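Local coordinates for protein NADPH-flavin oxidoreductase (PDB 2H0U) that binds FMN and, as a dimeric member of the nitroreductase family, probably oxidises NAD(P)H to reduce flavins or nitrogenous compounds, at residues 48-54 with 80-86; 85-90 with 134-139; 29-33 with 152-158. One frame throughout, in Å; residues are numbered along the deposited sequence.

Interaction 1 (48-54 with 80-86); sequences PWKMLLL and FVIYLAR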
# COMPACT_ATOMS: atom_id res chain seq x y z
N PRO A 48 -8.84 4.00 -8.19
CA PRO A 48 -10.08 3.25 -8.05
C PRO A 48 -10.58 3.24 -6.62
O PRO A 48 -10.68 2.17 -5.98
CB PRO A 48 -9.66 1.85 -8.50
CG PRO A 48 -8.23 1.72 -7.87
CD PRO A 48 -7.65 3.11 -8.13
N TRP A 49 -10.82 4.44 -6.09
CA TRP A 49 -10.99 4.63 -4.65
C TRP A 49 -11.94 5.76 -4.27
O TRP A 49 -12.26 6.62 -5.08
CB TRP A 49 -9.64 4.81 -3.96
CG TRP A 49 -8.75 5.89 -4.50
CD1 TRP A 49 -9.11 7.19 -4.80
CD2 TRP A 49 -7.35 5.78 -4.77
NE1 TRP A 49 -8.01 7.88 -5.25
CE2 TRP A 49 -6.92 7.04 -5.26
CE3 TRP A 49 -6.42 4.73 -4.65
CZ2 TRP A 49 -5.58 7.30 -5.57
CZ3 TRP A 49 -5.07 4.98 -5.01
CH2 TRP A 49 -4.67 6.27 -5.45
N LYS A 50 -12.38 5.74 -3.01
CA LYS A 50 -13.05 6.90 -2.45
C LYS A 50 -12.88 6.80 -0.95
O LYS A 50 -13.09 5.72 -0.37
CB LYS A 50 -14.55 6.90 -2.79
CG LYS A 50 -15.27 8.14 -2.17
CD LYS A 50 -16.66 8.32 -2.76
CE LYS A 50 -17.31 9.56 -2.10
NZ LYS A 50 -18.62 9.95 -2.73
N MSE A 51 -12.51 7.92 -0.32
CA MSE A 51 -12.32 7.95 1.14
C MSE A 51 -13.53 8.54 1.86
O MSE A 51 -14.07 9.56 1.41
CB MSE A 51 -11.12 8.86 1.44
CG MSE A 51 -9.80 8.23 0.97
SE MSE A 51 -8.27 9.36 1.35
CE MSE A 51 -8.66 10.77 0.07
N LEU A 52 -13.87 8.00 3.04
CA LEU A 52 -14.91 8.56 3.87
C LEU A 52 -14.33 8.97 5.21
O LEU A 52 -13.61 8.18 5.84
CB LEU A 52 -16.07 7.55 4.12
CG LEU A 52 -16.67 6.80 2.92
CD1 LEU A 52 -17.64 5.69 3.32
CD2 LEU A 52 -17.35 7.78 1.93
N LEU A 53 -14.63 10.20 5.64
CA LEU A 53 -14.33 10.60 7.02
C LEU A 53 -15.53 10.30 7.93
O LEU A 53 -16.62 10.85 7.74
CB LEU A 53 -13.98 12.09 7.12
CG LEU A 53 -13.66 12.59 8.55
CD1 LEU A 53 -12.30 12.04 9.03
CD2 LEU A 53 -13.68 14.12 8.63
N LEU A 54 -15.31 9.41 8.89
CA LEU A 54 -16.36 9.08 9.83
C LEU A 54 -16.31 10.12 10.93
O LEU A 54 -15.49 10.04 11.83
CB LEU A 54 -16.25 7.64 10.34
CG LEU A 54 -17.49 7.12 11.11
CD1 LEU A 54 -18.80 7.30 10.32
CD2 LEU A 54 -17.33 5.66 11.48
N PHE A 80 -11.13 9.74 11.64
CA PHE A 80 -11.20 8.34 11.33
C PHE A 80 -11.59 8.11 9.84
O PHE A 80 -12.67 8.51 9.45
CB PHE A 80 -12.22 7.73 12.25
CG PHE A 80 -12.20 6.25 12.25
CD1 PHE A 80 -11.52 5.58 13.24
CD2 PHE A 80 -12.87 5.55 11.27
CE1 PHE A 80 -11.50 4.21 13.27
CE2 PHE A 80 -12.84 4.15 11.28
CZ PHE A 80 -12.15 3.48 12.28
N VAL A 81 -10.75 7.45 9.05
CA VAL A 81 -10.95 7.35 7.58
C VAL A 81 -11.30 5.91 7.19
O VAL A 81 -10.66 4.98 7.64
CB VAL A 81 -9.72 7.90 6.77
CG1 VAL A 81 -9.87 7.70 5.26
CG2 VAL A 81 -9.50 9.39 7.12
N ILE A 82 -12.35 5.75 6.37
CA ILE A 82 -12.66 4.45 5.79
C ILE A 82 -12.32 4.55 4.32
O ILE A 82 -12.91 5.38 3.57
CB ILE A 82 -14.15 4.08 5.96
CG1 ILE A 82 -14.50 4.05 7.48
CG2 ILE A 82 -14.45 2.73 5.25
CD1 ILE A 82 -16.06 3.95 7.84
N TYR A 83 -11.35 3.73 3.90
CA TYR A 83 -10.90 3.70 2.50
C TYR A 83 -11.76 2.71 1.73
O TYR A 83 -11.81 1.54 2.10
CB TYR A 83 -9.43 3.27 2.40
CG TYR A 83 -8.52 4.26 3.10
CD1 TYR A 83 -7.85 5.27 2.37
CD2 TYR A 83 -8.31 4.16 4.48
CE1 TYR A 83 -7.03 6.21 3.01
CE2 TYR A 83 -7.44 5.09 5.15
CZ TYR A 83 -6.81 6.08 4.41
OH TYR A 83 -6.00 6.99 5.04
N LEU A 84 -12.45 3.19 0.70
CA LEU A 84 -13.20 2.32 -0.21
C LEU A 84 -12.40 2.12 -1.49
O LEU A 84 -11.64 3.01 -1.92
CB LEU A 84 -14.57 2.92 -0.56
CG LEU A 84 -15.46 3.50 0.56
CD1 LEU A 84 -16.70 4.13 -0.14
CD2 LEU A 84 -15.80 2.43 1.63
N ALA A 85 -12.55 0.93 -2.06
CA ALA A 85 -11.95 0.55 -3.34
C ALA A 85 -13.08 0.16 -4.30
O ALA A 85 -14.14 -0.38 -3.88
CB ALA A 85 -10.99 -0.59 -3.13
N ARG A 86 -12.94 0.54 -5.56
CA ARG A 86 -13.98 0.22 -6.53
C ARG A 86 -13.94 -1.24 -6.98
O ARG A 86 -12.87 -1.87 -7.08
CB ARG A 86 -13.86 1.14 -7.74
CG ARG A 86 -14.37 2.54 -7.48
CD ARG A 86 -14.32 3.38 -8.74
NE ARG A 86 -14.73 4.76 -8.47
CZ ARG A 86 -15.99 5.20 -8.54
NH1 ARG A 86 -16.97 4.36 -8.83
NH2 ARG A 86 -16.25 6.49 -8.27
O HOH W 1 -12.76 6.67 -7.77
O HOH W 2 -13.41 11.33 12.41
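Leu52 and Leu84 meet diagonally on one face of the sheet, with Leu52 CD1 3.9 Å from Leu84 CD1. In Leu84 a chi1 of -46° sets CG beside the backbone N, and from there CD1 reaches Leu52. Leu84 CB packs on the neighbouring carbonyl, 3.2 Å from Lys50 O. Ile82 lies opposite Leu52 on the same face. Leu54 CD2 extends the patch to Ile82 CD1, and Leu54 CB to the ring of Phe80. The other face carries Trp49, Met51, Leu53, Val81, Tyr83 and Ala85. Met51, a selenomethionine, runs alongside Tyr83 and points the same way. Met51 SE is 3.8 Å from Tyr83 CE1, an oblique Met-aromatic contact. Val81 CG1 sits over the rim of one face of the Tyr83 ring.

The strands are antiparallel. Lys50 pairs with Leu84 and Leu52 with Ile82 through two bonds each. Ile82 N gives a straight bond to Leu52 O (2.8 Å, 166°) in the carbonyl plane. Arg86 N reaches Pro48 O (2.8 Å) from above its carbonyl plane. At this end a water donates to Trp49 O and accepts from Arg86 NE. Lys50 NZ forms a salt bridge with Glu214 of the second subunit, and residues 51-54 pair in parallel with a strand of that subunit. Backbone bonds thus fix the pairing, mostly apolar side chains pack on both faces, and the sheet continues across the dimer interface.

Interaction 2 (85-90 with 134-139); sequences ARKGVT and LFDWAS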
# COMPACT_ATOMS: atom_id res chain seq x y z
N ALA A 85 -12.55 0.93 -2.06
CA ALA A 85 -11.95 0.55 -3.34
C ALA A 85 -13.08 0.16 -4.30
O ALA A 85 -14.14 -0.38 -3.88
CB ALA A 85 -10.99 -0.59 -3.13
N ARG A 86 -12.94 0.54 -5.56
CA ARG A 86 -13.98 0.22 -6.53
C ARG A 86 -13.94 -1.24 -6.98
O ARG A 86 -12.87 -1.87 -7.08
CB ARG A 86 -13.86 1.14 -7.74
CG ARG A 86 -14.37 2.54 -7.48
CD ARG A 86 -14.32 3.38 -8.74
NE ARG A 86 -14.73 4.76 -8.47
CZ ARG A 86 -15.99 5.20 -8.54
NH1 ARG A 86 -16.97 4.36 -8.83
NH2 ARG A 86 -16.25 6.49 -8.27
N LYS A 87 -15.13 -1.76 -7.24
CA LYS A 87 -15.33 -3.10 -7.74
C LYS A 87 -15.43 -3.08 -9.26
O LYS A 87 -15.94 -2.11 -9.83
CB LYS A 87 -16.67 -3.61 -7.19
CG LYS A 87 -16.63 -3.81 -5.70
CD LYS A 87 -17.89 -4.39 -5.19
CE LYS A 87 -17.67 -4.81 -3.74
NZ LYS A 87 -18.92 -5.26 -3.09
N GLY A 88 -14.99 -4.18 -9.86
CA GLY A 88 -15.19 -4.47 -11.30
C GLY A 88 -14.51 -3.42 -12.18
O GLY A 88 -15.08 -2.98 -13.17
N VAL A 89 -13.28 -3.08 -11.85
CA VAL A 89 -12.57 -2.00 -12.55
C VAL A 89 -11.80 -2.68 -13.68
O VAL A 89 -10.63 -3.04 -13.53
CB VAL A 89 -11.64 -1.21 -11.60
CG1 VAL A 89 -10.84 -0.18 -12.37
CG2 VAL A 89 -12.47 -0.49 -10.52
N THR A 90 -12.51 -2.89 -14.78
CA THR A 90 -12.04 -3.71 -15.92
C THR A 90 -11.93 -2.83 -17.16
O THR A 90 -12.49 -1.75 -17.17
CB THR A 90 -12.99 -4.88 -16.24
OG1 THR A 90 -14.31 -4.40 -16.52
CG2 THR A 90 -13.03 -5.90 -15.10
N LEU A 134 -10.36 -8.78 -8.62
CA LEU A 134 -10.43 -7.39 -9.15
C LEU A 134 -10.54 -6.40 -8.01
O LEU A 134 -9.90 -5.35 -8.02
CB LEU A 134 -11.66 -7.22 -10.08
CG LEU A 134 -11.43 -7.75 -11.52
CD1 LEU A 134 -12.78 -7.91 -12.20
CD2 LEU A 134 -10.47 -6.88 -12.36
N PHE A 135 -11.43 -6.71 -7.07
CA PHE A 135 -11.60 -5.85 -5.89
C PHE A 135 -10.30 -5.75 -5.07
O PHE A 135 -9.87 -4.63 -4.69
CB PHE A 135 -12.73 -6.33 -5.00
CG PHE A 135 -12.80 -5.54 -3.74
CD1 PHE A 135 -13.30 -4.25 -3.77
CD2 PHE A 135 -12.19 -6.01 -2.60
CE1 PHE A 135 -13.30 -3.46 -2.60
CE2 PHE A 135 -12.19 -5.23 -1.43
CZ PHE A 135 -12.74 -3.96 -1.45
N ASP A 136 -9.65 -6.88 -4.82
CA ASP A 136 -8.41 -6.83 -4.03
C ASP A 136 -7.28 -6.09 -4.74
O ASP A 136 -6.44 -5.49 -4.09
CB ASP A 136 -7.94 -8.21 -3.59
CG ASP A 136 -8.75 -8.76 -2.44
OD1 ASP A 136 -9.35 -7.97 -1.67
OD2 ASP A 136 -8.80 -10.00 -2.29
N TRP A 137 -7.27 -6.15 -6.08
CA TRP A 137 -6.33 -5.34 -6.87
C TRP A 137 -6.53 -3.81 -6.65
O TRP A 137 -5.58 -3.07 -6.38
CB TRP A 137 -6.41 -5.69 -8.37
CG TRP A 137 -5.58 -4.77 -9.22
CD1 TRP A 137 -4.21 -4.72 -9.32
CD2 TRP A 137 -6.09 -3.74 -10.09
NE1 TRP A 137 -3.84 -3.72 -10.20
CE2 TRP A 137 -4.98 -3.12 -10.69
CE3 TRP A 137 -7.39 -3.29 -10.41
CZ2 TRP A 137 -5.12 -2.06 -11.62
CZ3 TRP A 137 -7.54 -2.23 -11.33
CH2 TRP A 137 -6.38 -1.64 -11.93
N ALA A 138 -7.78 -3.36 -6.70
CA ALA A 138 -8.09 -1.95 -6.42
C ALA A 138 -7.77 -1.62 -4.98
O ALA A 138 -7.33 -0.48 -4.65
CB ALA A 138 -9.56 -1.66 -6.72
N SER A 139 -8.05 -2.57 -4.08
CA SER A 139 -7.72 -2.40 -2.64
C SER A 139 -6.23 -2.19 -2.38
O SER A 139 -5.82 -1.34 -1.58
CB SER A 139 -8.25 -3.62 -1.86
OG SER A 139 -7.87 -3.59 -0.46
O HOH W 3 -11.91 -3.51 -9.09
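Ala85, near the end of strand 79-86, lies beside Ser139 of helix 131-155, and Lys87, just past the strand, lies beside Phe135. The CA atoms of Lys87 and Phe135 are 5.0 Å apart. Beyond the strand the chain turns at Gly88, which has positive phi, and Val89 is the centre of an inverse gamma turn. No direct hydrogen bond joins the two segments. One water does so instead: it donates to Arg86 O (2.8 Å), accepts from Val89 N (3.1 Å) and makes a weak bond to Leu134 O, which also receives the helix bond from Ala138 N.

Phe135 swings toward the strand because its CG lies opposite the backbone N (chi1 174°). Ala85 O then lies at the ring edge, near its plane, 3.4 Å from Phe135 CE1. Ala85 CB packs against the same ring carbon. Lys87 CG approaches the ring obliquely, while Lys87 NZ bonds to Thr183 O. Ala138 CB presses on Arg86 O at 3.3 Å. Farther along, Thr90 CG2 meets Leu134 CD1 at 3.5 Å, the two side chains crossing at about a right angle. Val89 CG1 touches Trp137 CZ3 at 4.0 Å. The indole NE1 of Trp137 bonds to Glu164 of the second subunit, a residue of the FMN site. Apolar packing and a shared water therefore hold the strand end to the helix, and Trp137 carries the contact toward the dimer interface and the flavin pocket.

Interaction 3 (29-33 with 152-158); sequences DWEAL and AAAMLGI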
# COMPACT_ATOMS: atom_id res chain seq x y z
N ASP A 29 -4.38 21.33 8.51
CA ASP A 29 -3.55 20.12 8.48
C ASP A 29 -4.38 18.95 7.92
O ASP A 29 -3.87 18.14 7.13
CB ASP A 29 -2.96 19.75 9.84
CG ASP A 29 -1.76 20.62 10.24
OD1 ASP A 29 -1.26 21.41 9.40
OD2 ASP A 29 -1.33 20.50 11.40
N TRP A 30 -5.65 18.83 8.34
CA TRP A 30 -6.46 17.71 7.84
C TRP A 30 -6.68 17.82 6.33
O TRP A 30 -6.60 16.82 5.61
CB TRP A 30 -7.77 17.52 8.64
CG TRP A 30 -8.49 16.31 8.10
CD1 TRP A 30 -9.64 16.28 7.33
CD2 TRP A 30 -8.04 14.97 8.22
NE1 TRP A 30 -9.93 14.95 6.99
CE2 TRP A 30 -8.96 14.14 7.51
CE3 TRP A 30 -6.92 14.36 8.86
CZ2 TRP A 30 -8.80 12.75 7.41
CZ3 TRP A 30 -6.78 12.97 8.76
CH2 TRP A 30 -7.70 12.18 8.03
N GLU A 31 -6.92 19.03 5.82
CA GLU A 31 -7.17 19.23 4.40
C GLU A 31 -5.90 18.85 3.64
O GLU A 31 -5.97 18.29 2.56
CB GLU A 31 -7.52 20.71 4.13
CG GLU A 31 -8.96 21.04 4.54
CD GLU A 31 -9.26 22.53 4.59
OE1 GLU A 31 -8.31 23.37 4.52
OE2 GLU A 31 -10.47 22.87 4.74
N ALA A 32 -4.74 19.14 4.21
CA ALA A 32 -3.48 18.73 3.53
C ALA A 32 -3.34 17.22 3.46
O ALA A 32 -2.92 16.68 2.43
CB ALA A 32 -2.25 19.32 4.21
N LEU A 33 -3.72 16.53 4.53
CA LEU A 33 -3.61 15.06 4.53
C LEU A 33 -4.58 14.44 3.53
O LEU A 33 -4.24 13.49 2.84
CB LEU A 33 -3.82 14.49 5.97
CG LEU A 33 -2.71 14.78 6.98
CD1 LEU A 33 -3.09 14.25 8.35
CD2 LEU A 33 -1.33 14.22 6.54
N ALA A 152 2.82 11.24 5.57
CA ALA A 152 2.65 12.70 5.60
C ALA A 152 2.23 13.20 6.99
O ALA A 152 2.72 14.26 7.49
CB ALA A 152 1.60 13.09 4.53
N ALA A 153 1.34 12.43 7.63
CA ALA A 153 0.90 12.74 8.99
C ALA A 153 2.14 12.79 9.90
O ALA A 153 2.32 13.74 10.67
CB ALA A 153 -0.10 11.69 9.47
N ALA A 154 3.04 11.80 9.75
CA ALA A 154 4.28 11.77 10.58
C ALA A 154 5.15 12.99 10.30
O ALA A 154 5.69 13.61 11.22
CB ALA A 154 5.07 10.48 10.36
N MSE A 155 5.27 13.37 9.04
CA MSE A 155 5.98 14.61 8.71
C MSE A 155 5.42 15.84 9.42
O MSE A 155 6.19 16.72 9.83
CB MSE A 155 6.03 14.85 7.21
CG MSE A 155 6.92 13.91 6.47
SE MSE A 155 6.75 14.28 4.54
CE MSE A 155 7.64 16.05 4.53
N LEU A 156 4.09 15.87 9.63
CA LEU A 156 3.44 16.97 10.37
C LEU A 156 3.39 16.79 11.88
O LEU A 156 2.84 17.64 12.56
CB LEU A 156 2.01 17.21 9.86
CG LEU A 156 1.87 17.76 8.44
CD1 LEU A 156 0.41 17.75 7.97
CD2 LEU A 156 2.48 19.18 8.36
N GLY A 157 3.95 15.70 12.40
CA GLY A 157 3.94 15.44 13.85
C GLY A 157 2.64 14.87 14.34
O GLY A 157 2.33 14.92 15.55
N ILE A 158 1.89 14.26 13.41
CA ILE A 158 0.56 13.72 13.69
C ILE A 158 0.66 12.20 13.71
O ILE A 158 1.41 11.62 12.93
CB ILE A 158 -0.48 14.19 12.61
CG1 ILE A 158 -0.68 15.72 12.71
CG2 ILE A 158 -1.86 13.48 12.76
CD1 ILE A 158 -1.38 16.33 11.49
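Ala153 O takes two backbone N-H groups at the end of helix 131-155, while the CB of Ala153 packs on Leu33. Ile158 N binds Ala153 O at 2.8 Å, and Leu156 N adds a weak bond. Gly157 N bonds back to Ala154 O (3.0 Å). The bonds from Ile158 N and Gly157 N, with the positive phi of Gly157, form a Schellman motif. The motif ends the helix and turns Ile158 back toward helix 27-38.

Leu33 carries most of the apolar contact. With CG anti to the carbonyl carbon (chi1 -69°), both methyls of Leu33 reach across to the other segment. Leu33 CD2 rests on the backbone there, 3.4 Å from Ala153 N. Leu33 CD2 also touches Ala152 CB at 3.7 Å and, more distantly, Leu156 CD1. Leu33 CD1 meets Ile158 CD1 tip to tip at 4.1 Å. One turn earlier, Asp29 crosses Ile158 obliquely, with Asp29 CB 4.1 Å from Ile158 CD1. Asp29 CG, the carboxylate carbon, lies 4.3 Å from Leu156 CD1. Asp29 OD1 forms a salt bridge with Arg3 of the second subunit. Val6 of that subunit packs on Ala152 and Leu156, and Val7 on Ala32. No hydrogen bond crosses between the segments. Small and branched apolar groups join helix 27-38 to the end of helix 131-155 and the turn after it, and the carboxylate of Asp29 finds its basic partner on the second subunit.

How the interactions relate
From the N terminus, helix 27-38 supplies the first half of interaction 3. Strand 49-54 follows, and interaction 1 closes the first loop when strand 79-86 pairs with it. Interaction 2 opens at the end of that same strand, sharing Ala85 and Arg86 with interaction 1, and closes on helix 131-155. The later part of this helix and the turn after it then complete interaction 3. Interactions 1 and 2 thus run in series, and the long loop of interaction 3 encloses both. Pro48 packs on Ala138 between interactions 1 and 2. Trp30 reaches Val81 and Leu53 between interactions 3 and 1. Together they tie the sheet to helices 27-38 and 131-155.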